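Local coordinates for putative exported protein (Bordetella parapertussis, PDB 3OCJ), which is of unknown function but carries a methyltransferase-type Rossmann domain, consistent with an S-adenosylmethionine-dependent enzyme, and binds palmitic acid in the crystal, at residues Leu182-Ser193 against Phe213-Val224; Ala15-Val23 against Gly57-Gly65. All blocks are in the same frame, centred on the assembly; numbering follows the deposited sequence.

Interaction 1 of 2, residues Leu182-Ser193 against Phe213-Val224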
# COMPACT_ATOMS: atom_id res chain seq x y z
N LEU A 182 -12.09 -11.33 8.36
CA LEU A 182 -11.19 -11.89 9.37
C LEU A 182 -11.94 -12.18 10.66
O LEU A 182 -12.65 -11.32 11.17
CB LEU A 182 -10.06 -10.89 9.64
CG LEU A 182 -8.99 -11.33 10.63
CD1 LEU A 182 -8.20 -12.51 10.08
CD2 LEU A 182 -8.06 -10.17 10.95
N ASP A 183 -11.79 -13.38 11.21
CA ASP A 183 -12.52 -13.72 12.43
C ASP A 183 -11.69 -14.48 13.46
O ASP A 183 -12.23 -15.08 14.38
CB ASP A 183 -13.82 -14.45 12.10
CG ASP A 183 -13.59 -15.84 11.53
OD1 ASP A 183 -12.42 -16.23 11.32
OD2 ASP A 183 -14.59 -16.55 11.29
N THR A 184 -10.37 -14.43 13.30
CA THR A 184 -9.44 -15.00 14.27
C THR A 184 -9.67 -14.39 15.65
O THR A 184 -9.85 -13.18 15.77
CB THR A 184 -7.98 -14.71 13.86
OG1 THR A 184 -7.74 -15.20 12.53
CG2 THR A 184 -6.99 -15.37 14.84
N ARG A 185 -9.64 -15.22 16.69
CA ARG A 185 -9.77 -14.73 18.05
C ARG A 185 -8.48 -14.92 18.83
O ARG A 185 -8.07 -16.05 19.09
CB ARG A 185 -10.92 -15.44 18.78
CG ARG A 185 -12.29 -14.87 18.47
CD ARG A 185 -12.85 -15.45 17.19
NE ARG A 185 -13.90 -14.60 16.63
CZ ARG A 185 -15.15 -14.55 17.09
NH1 ARG A 185 -16.04 -13.76 16.51
NH2 ARG A 185 -15.51 -15.29 18.13
N GLU A 186 -7.84 -13.81 19.18
CA GLU A 186 -6.63 -13.85 20.01
C GLU A 186 -5.60 -14.86 19.50
O GLU A 186 -5.11 -15.70 20.25
CB GLU A 186 -6.99 -14.13 21.47
CG GLU A 186 -7.91 -13.08 22.09
CD GLU A 186 -8.12 -13.28 23.58
OE1 GLU A 186 -7.63 -14.29 24.13
OE2 GLU A 186 -8.78 -12.43 24.21
N GLY A 187 -5.27 -14.76 18.21
CA GLY A 187 -4.31 -15.65 17.60
C GLY A 187 -2.93 -15.05 17.39
O GLY A 187 -1.95 -15.78 17.24
N TYR A 188 -2.84 -13.72 17.37
CA TYR A 188 -1.59 -13.07 16.98
C TYR A 188 -1.06 -12.10 18.02
O TYR A 188 -1.82 -11.36 18.65
CB TYR A 188 -1.75 -12.32 15.64
CG TYR A 188 -2.58 -13.05 14.62
CD1 TYR A 188 -2.28 -14.37 14.26
CD2 TYR A 188 -3.65 -12.42 13.99
CE1 TYR A 188 -3.04 -15.04 13.32
CE2 TYR A 188 -4.41 -13.09 13.05
CZ TYR A 188 -4.10 -14.39 12.72
OH TYR A 188 -4.87 -15.04 11.78
N ASP A 189 0.26 -12.05 18.16
CA ASP A 189 0.89 -11.06 19.02
C ASP A 189 1.05 -9.72 18.31
O ASP A 189 1.01 -8.65 18.93
CB ASP A 189 2.26 -11.56 19.46
CG ASP A 189 2.16 -12.80 20.31
OD1 ASP A 189 1.70 -12.67 21.47
OD2 ASP A 189 2.50 -13.88 19.81
N LEU A 190 1.25 -9.80 17.01
CA LEU A 190 1.51 -8.63 16.17
C LEU A 190 0.76 -8.82 14.87
O LEU A 190 0.75 -9.92 14.31
CB LEU A 190 3.00 -8.54 15.87
CG LEU A 190 3.86 -7.53 16.62
CD1 LEU A 190 5.32 -7.76 16.24
CD2 LEU A 190 3.42 -6.12 16.26
N LEU A 191 0.13 -7.76 14.37
CA LEU A 191 -0.57 -7.83 13.09
C LEU A 191 -0.20 -6.59 12.29
O LEU A 191 -0.25 -5.48 12.82
CB LEU A 191 -2.09 -7.92 13.28
CG LEU A 191 -2.92 -8.22 12.02
CD1 LEU A 191 -4.23 -8.94 12.32
CD2 LEU A 191 -3.20 -6.95 11.20
N THR A 192 0.22 -6.79 11.05
CA THR A 192 0.52 -5.67 10.18
C THR A 192 -0.43 -5.66 8.97
O THR A 192 -0.80 -6.72 8.44
CB THR A 192 2.00 -5.68 9.76
OG1 THR A 192 2.29 -4.53 8.96
CG2 THR A 192 2.33 -6.96 9.00
N SER A 193 -0.84 -4.46 8.56
CA SER A 193 -1.78 -4.30 7.46
C SER A 193 -1.46 -3.05 6.65
O SER A 193 -1.36 -1.96 7.21
CB SER A 193 -3.21 -4.21 7.99
OG SER A 193 -4.14 -4.09 6.91
N PHE A 213 -9.21 -6.72 13.41
CA PHE A 213 -7.80 -6.78 13.79
C PHE A 213 -7.66 -6.85 15.32
O PHE A 213 -6.90 -7.65 15.85
CB PHE A 213 -7.05 -5.55 13.29
CG PHE A 213 -6.91 -5.47 11.79
CD1 PHE A 213 -7.07 -6.58 10.98
CD2 PHE A 213 -6.59 -4.25 11.19
CE1 PHE A 213 -6.93 -6.47 9.59
CE2 PHE A 213 -6.43 -4.14 9.81
CZ PHE A 213 -6.61 -5.25 9.01
N TRP A 214 -8.39 -6.01 16.04
CA TRP A 214 -8.31 -6.00 17.50
C TRP A 214 -8.71 -7.36 18.06
O TRP A 214 -8.05 -7.91 18.94
CB TRP A 214 -9.23 -4.92 18.04
CG TRP A 214 -9.11 -4.65 19.51
CD1 TRP A 214 -8.38 -3.67 20.12
CD2 TRP A 214 -9.75 -5.39 20.57
NE1 TRP A 214 -8.53 -3.74 21.49
CE2 TRP A 214 -9.37 -4.79 21.79
CE3 TRP A 214 -10.61 -6.49 20.61
CZ2 TRP A 214 -9.82 -5.25 23.03
CZ3 TRP A 214 -11.06 -6.95 21.85
CH2 TRP A 214 -10.66 -6.33 23.03
N GLN A 215 -9.79 -7.93 17.53
CA GLN A 215 -10.27 -9.22 18.01
C GLN A 215 -9.25 -10.34 17.73
O GLN A 215 -9.12 -11.27 18.52
CB GLN A 215 -11.66 -9.51 17.42
CG GLN A 215 -12.72 -8.57 18.00
CD GLN A 215 -14.04 -8.59 17.24
OE1 GLN A 215 -14.13 -9.14 16.15
NE2 GLN A 215 -15.06 -7.96 17.82
N ALA A 216 -8.50 -10.20 16.63
CA ALA A 216 -7.51 -11.20 16.26
C ALA A 216 -6.24 -11.13 17.11
O ALA A 216 -5.49 -12.11 17.20
CB ALA A 216 -7.16 -11.08 14.78
N LEU A 217 -6.00 -10.00 17.76
CA LEU A 217 -4.79 -9.84 18.58
C LEU A 217 -4.97 -10.46 19.96
O LEU A 217 -6.06 -10.45 20.53
CB LEU A 217 -4.42 -8.37 18.72
CG LEU A 217 -3.79 -7.77 17.46
CD1 LEU A 217 -3.78 -6.25 17.53
CD2 LEU A 217 -2.38 -8.31 17.24
N LYS A 218 -3.89 -11.02 20.49
CA LYS A 218 -3.84 -11.39 21.89
C LYS A 218 -3.82 -10.12 22.71
O LYS A 218 -3.33 -9.09 22.24
CB LYS A 218 -2.58 -12.21 22.17
CG LYS A 218 -2.53 -13.54 21.43
CD LYS A 218 -1.27 -14.30 21.81
CE LYS A 218 -1.40 -15.78 21.48
NZ LYS A 218 -1.55 -16.03 20.02
N PRO A 219 -4.36 -10.17 23.94
CA PRO A 219 -4.27 -9.00 24.83
C PRO A 219 -2.81 -8.60 24.99
O PRO A 219 -1.96 -9.48 25.16
CB PRO A 219 -4.83 -9.53 26.15
CG PRO A 219 -5.75 -10.64 25.75
CD PRO A 219 -5.13 -11.27 24.54
N GLY A 220 -2.53 -7.30 24.92
CA GLY A 220 -1.16 -6.80 24.96
C GLY A 220 -0.49 -6.74 23.60
O GLY A 220 0.62 -6.25 23.47
N GLY A 221 -1.17 -7.25 22.57
CA GLY A 221 -0.62 -7.25 21.22
C GLY A 221 -0.65 -5.88 20.55
O GLY A 221 -1.12 -4.89 21.13
N ALA A 222 -0.12 -5.81 19.34
CA ALA A 222 -0.07 -4.54 18.63
C ALA A 222 -0.40 -4.69 17.16
O ALA A 222 -0.12 -5.72 16.54
CB ALA A 222 1.32 -3.89 18.77
N LEU A 223 -1.00 -3.62 16.62
CA LEU A 223 -1.30 -3.48 15.20
C LEU A 223 -0.35 -2.45 14.60
O LEU A 223 -0.16 -1.38 15.17
CB LEU A 223 -2.74 -2.99 15.03
CG LEU A 223 -3.16 -2.53 13.63
CD1 LEU A 223 -3.20 -3.71 12.64
CD2 LEU A 223 -4.51 -1.84 13.71
N VAL A 224 0.22 -2.76 13.45
CA VAL A 224 0.98 -1.80 12.67
C VAL A 224 0.25 -1.60 11.35
O VAL A 224 0.14 -2.53 10.55
CB VAL A 224 2.42 -2.29 12.40
CG1 VAL A 224 3.18 -1.30 11.52
CG2 VAL A 224 3.15 -2.53 13.72
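Leu-191 and Leu-223 sit side by side on neighbouring parallel strands, and backbone hydrogen bonds carry most of the join. Leu-191 N donates to Ala-222 O at 3.0 Å, Leu-191 O receives Val-224 N, Ser-193 N bonds Val-224 O and Ala-222 N reaches back to Asp-189 O. Ahead of this pairing, residues 186-188 bond the end of helix 203-216: Glu-186 N donates almost straight to Gln-215 O (N-H...O 169°), and Ala-216 O accepts from Gly-187 N and Tyr-188 N. Tyr-188 O then accepts from Lys-218 N (2.8 Å) in a first, short strand pairing.

Most helix-to-sheet packing is on the face of Leu-191 and Tyr-188. With its CG anti to the backbone N (chi1 -171°), Leu-191 sends CD2 over one face of the Phe-213 ring, a CH-pi contact 4.0 Å from the centroid, and against Leu-223 CD1 at 3.5 Å. Leu-182 CD2 meets the same ring at its edge, 3.7 Å from Phe-213 CD1. Tyr-188 CE2 rests on Ala-216 CB; on the opposite face Leu-190 CD2 meets Ala-222 and Val-224.

In this Rossmann-like beta-alpha-beta crossover, main-chain bonds fix the strand pairing and buried aliphatic and aromatic groups seat the helix against the sheet.

Interaction 2 of 2, residues Ala15-Val23 against Gly57-Gly65. With PLM (palmitic acid), chain D.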
# COMPACT_ATOMS: atom_id res chain seq x y z
N ALA A 15 -6.38 -9.17 -21.60
CA ALA A 15 -5.96 -7.94 -20.95
C ALA A 15 -5.54 -6.88 -21.97
O ALA A 15 -5.79 -5.68 -21.76
CB ALA A 15 -4.83 -8.20 -19.94
N SER A 16 -4.94 -7.29 -23.07
CA SER A 16 -4.53 -6.33 -24.09
C SER A 16 -5.74 -5.58 -24.66
O SER A 16 -5.65 -4.41 -25.00
CB SER A 16 -3.72 -7.00 -25.20
OG SER A 16 -4.49 -7.97 -25.89
N ALA A 17 -6.89 -6.26 -24.77
CA ALA A 17 -8.08 -5.61 -25.31
C ALA A 17 -8.62 -4.58 -24.32
O ALA A 17 -8.95 -3.45 -24.70
CB ALA A 17 -9.16 -6.65 -25.63
N ASP A 18 -8.71 -4.95 -23.05
CA ASP A 18 -9.16 -4.00 -22.03
C ASP A 18 -8.17 -2.84 -21.89
O ASP A 18 -8.58 -1.68 -21.72
CB ASP A 18 -9.36 -4.69 -20.69
CG ASP A 18 -10.62 -5.53 -20.66
OD1 ASP A 18 -11.68 -5.01 -21.08
OD2 ASP A 18 -10.56 -6.69 -20.21
N LEU A 19 -6.88 -3.13 -22.00
CA LEU A 19 -5.87 -2.08 -21.88
C LEU A 19 -6.06 -1.03 -22.98
O LEU A 19 -6.00 0.17 -22.71
CB LEU A 19 -4.46 -2.65 -21.95
CG LEU A 19 -3.35 -1.59 -21.97
CD1 LEU A 19 -3.30 -0.81 -20.65
CD2 LEU A 19 -2.01 -2.24 -22.28
N ALA A 20 -6.27 -1.47 -24.21
CA ALA A 20 -6.46 -0.52 -25.29
C ALA A 20 -7.62 0.41 -24.98
O ALA A 20 -7.58 1.60 -25.30
CB ALA A 20 -6.69 -1.24 -26.61
N GLY A 21 -8.67 -0.14 -24.36
CA GLY A 21 -9.82 0.65 -23.96
C GLY A 21 -9.47 1.67 -22.89
O GLY A 21 -9.87 2.84 -22.97
N MSE A 22 -8.73 1.25 -21.87
CA MSE A 22 -8.34 2.16 -20.80
C MSE A 22 -7.44 3.28 -21.32
O MSE A 22 -7.55 4.43 -20.88
CB MSE A 22 -7.66 1.41 -19.66
CG MSE A 22 -8.55 0.36 -19.02
SE MSE A 22 -10.25 1.04 -18.29
CE MSE A 22 -9.62 1.72 -16.58
N VAL A 23 -6.58 2.95 -22.28
CA VAL A 23 -5.71 3.95 -22.90
C VAL A 23 -6.52 4.94 -23.73
O VAL A 23 -6.28 6.14 -23.67
CB VAL A 23 -4.59 3.31 -23.75
CG1 VAL A 23 -3.85 4.37 -24.55
CG2 VAL A 23 -3.63 2.53 -22.86
N GLY A 57 2.93 0.50 -15.31
CA GLY A 57 2.02 1.47 -15.88
C GLY A 57 0.78 0.83 -16.48
O GLY A 57 -0.33 1.31 -16.27
N ARG A 58 0.99 -0.25 -17.24
CA ARG A 58 -0.12 -0.98 -17.84
C ARG A 58 -1.01 -1.59 -16.76
O ARG A 58 -2.24 -1.55 -16.87
CB ARG A 58 0.37 -2.07 -18.78
CG ARG A 58 1.00 -1.53 -20.05
CD ARG A 58 1.26 -2.63 -21.06
NE ARG A 58 2.36 -3.52 -20.66
CZ ARG A 58 3.64 -3.30 -20.95
NH1 ARG A 58 4.00 -2.20 -21.59
NH2 ARG A 58 4.56 -4.18 -20.57
N PHE A 59 -0.39 -2.16 -15.73
CA PHE A 59 -1.16 -2.75 -14.64
C PHE A 59 -2.05 -1.69 -13.98
O PHE A 59 -3.23 -1.93 -13.69
CB PHE A 59 -0.24 -3.40 -13.60
CG PHE A 59 -0.98 -4.19 -12.55
CD1 PHE A 59 -1.17 -5.56 -12.72
CD2 PHE A 59 -1.51 -3.58 -11.44
CE1 PHE A 59 -1.88 -6.29 -11.78
CE2 PHE A 59 -2.23 -4.31 -10.49
CZ PHE A 59 -2.40 -5.68 -10.67
N LEU A 60 -1.49 -0.51 -13.75
CA LEU A 60 -2.25 0.58 -13.13
C LEU A 60 -3.36 1.11 -14.05
O LEU A 60 -4.45 1.39 -13.58
CB LEU A 60 -1.32 1.71 -12.71
CG LEU A 60 -0.45 1.33 -11.51
CD1 LEU A 60 0.69 2.32 -11.34
CD2 LEU A 60 -1.29 1.21 -10.25
N LEU A 61 -3.08 1.23 -15.34
CA LEU A 61 -4.12 1.69 -16.26
C LEU A 61 -5.30 0.73 -16.25
O LEU A 61 -6.45 1.15 -16.28
CB LEU A 61 -3.57 1.81 -17.69
CG LEU A 61 -2.71 3.05 -17.93
CD1 LEU A 61 -1.86 2.86 -19.18
CD2 LEU A 61 -3.59 4.29 -18.05
N LEU A 62 -4.99 -0.56 -16.21
CA LEU A 62 -6.01 -1.62 -16.27
C LEU A 62 -6.78 -1.73 -14.96
O LEU A 62 -8.02 -1.79 -14.96
CB LEU A 62 -5.38 -2.97 -16.56
CG LEU A 62 -5.07 -3.29 -18.01
CD1 LEU A 62 -4.17 -4.52 -18.09
CD2 LEU A 62 -6.37 -3.53 -18.77
N TYR A 63 -6.05 -1.80 -13.85
CA TYR A 63 -6.65 -2.22 -12.58
C TYR A 63 -6.75 -1.11 -11.53
O TYR A 63 -7.43 -1.28 -10.52
CB TYR A 63 -5.91 -3.44 -12.02
CG TYR A 63 -5.79 -4.54 -13.07
CD1 TYR A 63 -6.92 -5.13 -13.62
CD2 TYR A 63 -4.54 -4.95 -13.53
CE1 TYR A 63 -6.81 -6.11 -14.61
CE2 TYR A 63 -4.42 -5.93 -14.50
CZ TYR A 63 -5.55 -6.50 -15.04
OH TYR A 63 -5.42 -7.48 -16.01
N ARG A 64 -6.03 -0.01 -11.75
CA ARG A 64 -6.20 1.20 -10.95
C ARG A 64 -5.92 1.00 -9.46
O ARG A 64 -6.48 1.66 -8.59
CB ARG A 64 -7.58 1.82 -11.20
CG ARG A 64 -7.79 2.16 -12.68
CD ARG A 64 -9.07 2.92 -12.95
NE ARG A 64 -10.25 2.19 -12.52
CZ ARG A 64 -11.04 2.56 -11.51
NH1 ARG A 64 -12.09 1.83 -11.19
NH2 ARG A 64 -10.77 3.66 -10.83
N GLY A 65 -5.01 0.07 -9.19
CA GLY A 65 -4.52 -0.16 -7.84
C GLY A 65 -3.33 -1.10 -7.90
O GLY A 65 -2.92 -1.54 -8.99
C1 PLM D . -1.40 0.42 -2.26
O1 PLM D . -0.52 0.17 -1.40
O2 PLM D . -2.10 -0.52 -2.68
C2 PLM D . -1.62 1.82 -2.81
C3 PLM D . -0.53 2.81 -2.41
C4 PLM D . -0.72 4.08 -3.24
C5 PLM D . 0.15 5.25 -2.79
C6 PLM D . 1.63 4.98 -3.02
C7 PLM D . 1.92 4.27 -4.33
C8 PLM D . 1.61 5.12 -5.56
C9 PLM D . 1.99 4.30 -6.79
CA PLM D . 2.17 5.15 -8.04
CB PLM D . 3.07 4.42 -9.03
CC PLM D . 2.94 4.96 -10.44
CD PLM D . 3.83 4.17 -11.39
CE PLM D . 3.56 4.61 -12.83
CF PLM D . 4.04 3.57 -13.83
CG PLM D . 5.54 3.33 -13.74
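Leu-62 lays its CD2 methyl against the backbone of helix 15-33, 3.3 Å from Leu-19 N and 3.5 Å from Leu-19 CA, the latter tighter than usual for two carbons. The same methyl touches Asp-18 CB, while the other branch, CD1, faces Ala-15 CB. The Leu-62 side chain thus lies against one turn of the helix.

Leu-19 holds its CG anti to the backbone N (chi1 175°), and its two branches divide: CD1 goes to Leu-61 CB at 4.0 Å, and CD2 lies against the aliphatic part of Arg-58, 3.5 Å from CD. The guanidinium of Arg-58 is engaged elsewhere, its NH1 bonding Ala-52 O.

Met-22, a selenomethionine bent at chi2 and chi3, carries its CE across to Leu-61 O at 3.2 Å, 3.9 Å from Arg-64 CD. The Met-22 and Arg-64 side chains cross at about a right angle, just where helix 55-63 ends, and Arg-64 NH2 bonds Gln-262 O. Further along, Val-23 CG2 reaches Leu-61 CD1 at 4.1 Å, and Leu-61 also packs on Leu-48 and Leu-51 of helix 41-53.

The short helical segments cross at 78°, their axes approaching to 8.9 Å. The hydrocarbon chain of palmitic acid lies against Gly-57 CA and Leu-60 CD1, on a side of helix 55-63 that does not meet helix 15-33. No hydrogen bond joins the two segments, so the contact depends on the fit of aliphatic groups, among them the carbon chains of Arg-58 and Arg-64, while Asp-18 OD2 bonds Ser-11 OG and both arginines bond elsewhere.

The two contacts lie on opposite sides of the chain's centre, their nearest atoms about 15 Å apart, and they share no helix or strand. Interaction 1 is a buried join inside the methyltransferase fold, between adjacent strands and the helix that connects them; interaction 2 is a surface contact between two helices near the N-terminus. The chemistry follows the place: sheet pairing brings repeated main-chain hydrogen bonds, whereas the steeply crossed helices meet through side chains packed on each other and on the partner's backbone, with no hydrogen bond between the segments. Palmitic acid touches the second helix of interaction 2 but stays about 10 Å from the side chain of Ser-193 in interaction 1.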